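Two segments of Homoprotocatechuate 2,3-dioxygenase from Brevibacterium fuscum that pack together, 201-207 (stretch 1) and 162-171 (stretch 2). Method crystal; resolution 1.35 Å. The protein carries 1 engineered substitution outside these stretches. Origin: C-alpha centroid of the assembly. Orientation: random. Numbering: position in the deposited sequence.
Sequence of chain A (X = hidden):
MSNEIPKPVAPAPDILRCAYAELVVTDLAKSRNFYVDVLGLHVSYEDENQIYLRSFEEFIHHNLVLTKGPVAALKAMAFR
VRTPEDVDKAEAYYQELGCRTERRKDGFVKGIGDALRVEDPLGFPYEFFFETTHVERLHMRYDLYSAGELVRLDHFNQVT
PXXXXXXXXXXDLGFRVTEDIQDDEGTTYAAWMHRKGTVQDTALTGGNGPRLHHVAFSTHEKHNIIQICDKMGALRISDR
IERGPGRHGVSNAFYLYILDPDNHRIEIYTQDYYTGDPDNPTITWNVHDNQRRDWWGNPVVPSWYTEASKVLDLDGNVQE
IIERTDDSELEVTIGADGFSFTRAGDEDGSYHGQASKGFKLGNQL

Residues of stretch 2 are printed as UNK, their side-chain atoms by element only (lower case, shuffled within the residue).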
# COMPACT_ATOMS: atom_id res chain seq x y z
N ASP A 201 -5.24 -22.89 10.96
CA ASP A 201 -6.48 -22.64 11.68
C ASP A 201 -6.30 -22.69 13.18
O ASP A 201 -6.96 -21.94 13.92
CB ASP A 201 -7.58 -23.62 11.27
CG ASP A 201 -8.17 -23.27 9.92
OD1 ASP A 201 -8.93 -22.23 9.87
OD2 ASP A 201 -7.87 -23.99 8.93
N THR A 202 -5.40 -23.56 13.63
CA THR A 202 -4.90 -23.47 14.98
C THR A 202 -3.43 -23.80 14.96
O THR A 202 -2.87 -24.18 13.92
CB THR A 202 -5.72 -24.31 16.00
OG1 THR A 202 -5.43 -23.81 17.31
CG2 THR A 202 -5.44 -25.80 15.88
N ALA A 203 -2.78 -23.55 16.08
CA ALA A 203 -1.34 -23.69 16.17
C ALA A 203 -1.03 -24.00 17.62
O ALA A 203 -1.80 -23.66 18.51
CB ALA A 203 -0.63 -22.42 15.70
N LEU A 204 0.11 -24.64 17.83
CA LEU A 204 0.55 -25.04 19.17
C LEU A 204 1.88 -24.35 19.45
O LEU A 204 2.83 -24.43 18.65
CB LEU A 204 0.72 -26.54 19.26
CG LEU A 204 -0.49 -27.42 18.96
CD1 LEU A 204 -0.11 -28.89 19.07
CD2 LEU A 204 -1.67 -27.05 19.86
N THR A 205 1.93 -23.68 20.58
CA THR A 205 3.11 -23.05 21.14
C THR A 205 3.48 -23.80 22.41
O THR A 205 2.65 -23.95 23.31
CB THR A 205 2.86 -21.57 21.47
OG1 THR A 205 2.49 -20.87 20.26
CG2 THR A 205 4.09 -20.93 22.06
N GLY A 206 4.71 -24.30 22.47
CA GLY A 206 5.12 -25.01 23.66
C GLY A 206 5.17 -24.12 24.88
O GLY A 206 5.74 -23.01 24.85
N GLY A 207 4.55 -24.57 25.96
CA GLY A 207 4.56 -23.81 27.19
C GLY A 207 3.59 -24.43 28.19
O GLY A 207 2.92 -25.42 27.91
N UNK A 162 3.32 -30.27 25.70
CA UNK A 162 3.91 -31.35 24.88
C UNK A 162 3.44 -31.16 23.44
O UNK A 162 2.33 -31.55 23.08
o UNK A 162 4.55 -33.79 23.57
c UNK A 162 4.09 -33.91 24.74
c UNK A 162 3.46 -32.71 25.44
o UNK A 162 4.07 -35.01 25.36
N UNK A 163 4.28 -30.58 22.58
CA UNK A 163 3.81 -30.23 21.24
C UNK A 163 3.60 -31.48 20.36
O UNK A 163 2.56 -31.58 19.73
c UNK A 163 4.62 -27.88 21.47
c UNK A 163 4.68 -29.14 20.60
c UNK A 163 4.22 -28.85 19.18
N UNK A 164 4.54 -32.45 20.36
CA UNK A 164 4.29 -33.63 19.56
C UNK A 164 3.01 -34.38 19.92
O UNK A 164 2.32 -34.88 19.02
c UNK A 164 6.60 -33.45 20.08
c UNK A 164 5.55 -34.48 19.80
c UNK A 164 5.90 -32.43 20.91
N UNK A 165 2.69 -34.46 21.20
CA UNK A 165 1.48 -35.14 21.63
C UNK A 165 0.24 -34.45 21.07
O UNK A 165 -0.67 -35.10 20.55
c UNK A 165 0.18 -35.89 23.71
n UNK A 165 -0.83 -36.78 25.76
n UNK A 165 -2.11 -35.01 26.56
n UNK A 165 -2.84 -37.17 26.79
c UNK A 165 0.26 -35.96 25.22
c UNK A 165 -1.93 -36.31 26.36
c UNK A 165 1.41 -35.19 23.15
N UNK A 166 0.23 -33.12 21.17
CA UNK A 166 -0.88 -32.35 20.62
C UNK A 166 -0.96 -32.41 19.11
O UNK A 166 -2.05 -32.49 18.55
N UNK A 167 0.20 -32.34 18.46
CA UNK A 167 0.26 -32.42 17.00
C UNK A 167 -0.36 -33.70 16.45
O UNK A 167 -1.15 -33.66 15.52
c UNK A 167 1.70 -32.27 16.51
n UNK A 167 5.62 -31.52 13.57
n UNK A 167 3.74 -32.88 13.41
c UNK A 167 4.82 -32.32 12.85
c UNK A 167 1.91 -32.55 15.03
n UNK A 167 5.07 -32.53 11.59
c UNK A 167 3.39 -32.69 14.81
N UNK A 168 -0.01 -34.84 17.03
CA UNK A 168 -0.56 -36.12 16.59
C UNK A 168 -2.09 -36.14 16.71
O UNK A 168 -2.78 -36.57 15.78
c UNK A 168 -1.43 -39.27 17.42
c UNK A 168 -0.22 -38.62 16.80
c UNK A 168 -1.35 -40.78 17.26
n UNK A 168 -2.71 -41.33 17.45
c UNK A 168 0.07 -37.26 17.39
N UNK A 169 -2.59 -35.65 17.83
CA UNK A 169 -4.03 -35.58 18.06
C UNK A 169 -4.73 -34.70 17.02
O UNK A 169 -5.74 -35.10 16.44
c UNK A 169 -7.81 -32.71 20.05
o UNK A 169 -8.92 -31.94 20.23
c UNK A 169 -6.56 -32.15 20.16
c UNK A 169 -5.55 -34.29 19.70
c UNK A 169 -7.96 -34.05 19.76
c UNK A 169 -5.43 -32.95 19.99
c UNK A 169 -4.31 -35.14 19.50
c UNK A 169 -6.83 -34.82 19.59
N UNK A 170 -4.16 -33.53 16.74
CA UNK A 170 -4.75 -32.63 15.74
C UNK A 170 -4.64 -33.20 14.34
O UNK A 170 -5.54 -33.00 13.53
c UNK A 170 -4.16 -31.23 15.83
c UNK A 170 -4.56 -30.43 17.08
c UNK A 170 -6.05 -30.15 17.16
c UNK A 170 -3.79 -29.13 17.16
N UNK A 171 -3.57 -33.94 14.04
CA UNK A 171 -3.49 -34.60 12.74
C UNK A 171 -4.56 -35.67 12.56
O UNK A 171 -5.18 -35.77 11.49
c UNK A 171 -2.09 -35.19 12.53
o UNK A 171 0.65 -35.73 12.95
o UNK A 171 1.13 -34.30 11.37
c UNK A 171 0.36 -34.76 12.21
c UNK A 171 -1.02 -34.15 12.30

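Position 162 precedes the helix. Two side-chain carbons, the second carrying two oxygens, make a short carboxylate, and no side-chain atom reaches stretch 1. This is Asp162, the N-cap: its OD1 accepts a hydrogen bond from the backbone N of position 165 at 3.1 Å, satisfying an amide that the first helical turn leaves without a backbone partner.

Position 163 has three carbons, one bearing the other two, the beta-branched pattern of valine. Val163 points toward the strand, and its CG2 lies 3.6 Å from Gly206 CA. The backbones approach closely here, so a compact apolar side chain fits, and glycine opposite offers it a bare CA.

At 164, three carbons close a ring onto the backbone N: Pro164. It faces away from the strand, and in the first turn its lack of an amide hydrogen costs the helix no hydrogen bond.

Position 165 carries three carbons, a nitrogen, and a carbon with two more nitrogens, a guanidinium. Arg165 leaves sideways, extended and partly exposed, as suits a charged chain beside an apolar contact.

Position 166 has no side-chain atoms, so it is Gly166. Leu204 CD1 rests 3.6 Å from its backbone C; an ideal CB here would come within 2.9 Å of that methyl, a clash.

Position 167 repeats the three carbons and guanidinium. Arg167 starts sideways and its end leads away, leaving its backbone N 3.5 Å from Leu204 CD1. Its NE forms a long salt bridge, 3.6 Å, to a carboxylate oxygen of position 171, one helical turn on.

Position 168, four carbons in a row ending in nitrogen, is Lys168, out of reach of the strand and partly exposed.

At 169, one carbon leads to a six-carbon ring bearing an oxygen: Tyr169. Buried but clear of the strand, it has its hydroxyl hydrogen-bonded elsewhere in the structure.

Position 170 has four carbons, forked at the second: Leu170. Pointing toward the strand, it brings CD1 to 3.9 Å from Thr202 CG2 and 4.0 Å from Leu204 CD2.

Position 171, three carbons with two oxygens on the third, is Glu171, the partner whose OE2 faces Arg167 NE.

The helix runs nearly antiparallel to the strand, at 166°, with axes 9.0 Å apart at closest. No hydrogen bond crosses between them; the contact is van der Waals packing that buries 280 Å². Thr202 and Leu204 point toward the helix, while Ala203 and Thr205 point away. Leu204 is the centerpiece, packing against Val163 and Leu170 with CD1 over the backbone at Gly166.

Stretch 2 (162-171) DVPRGRKYLE
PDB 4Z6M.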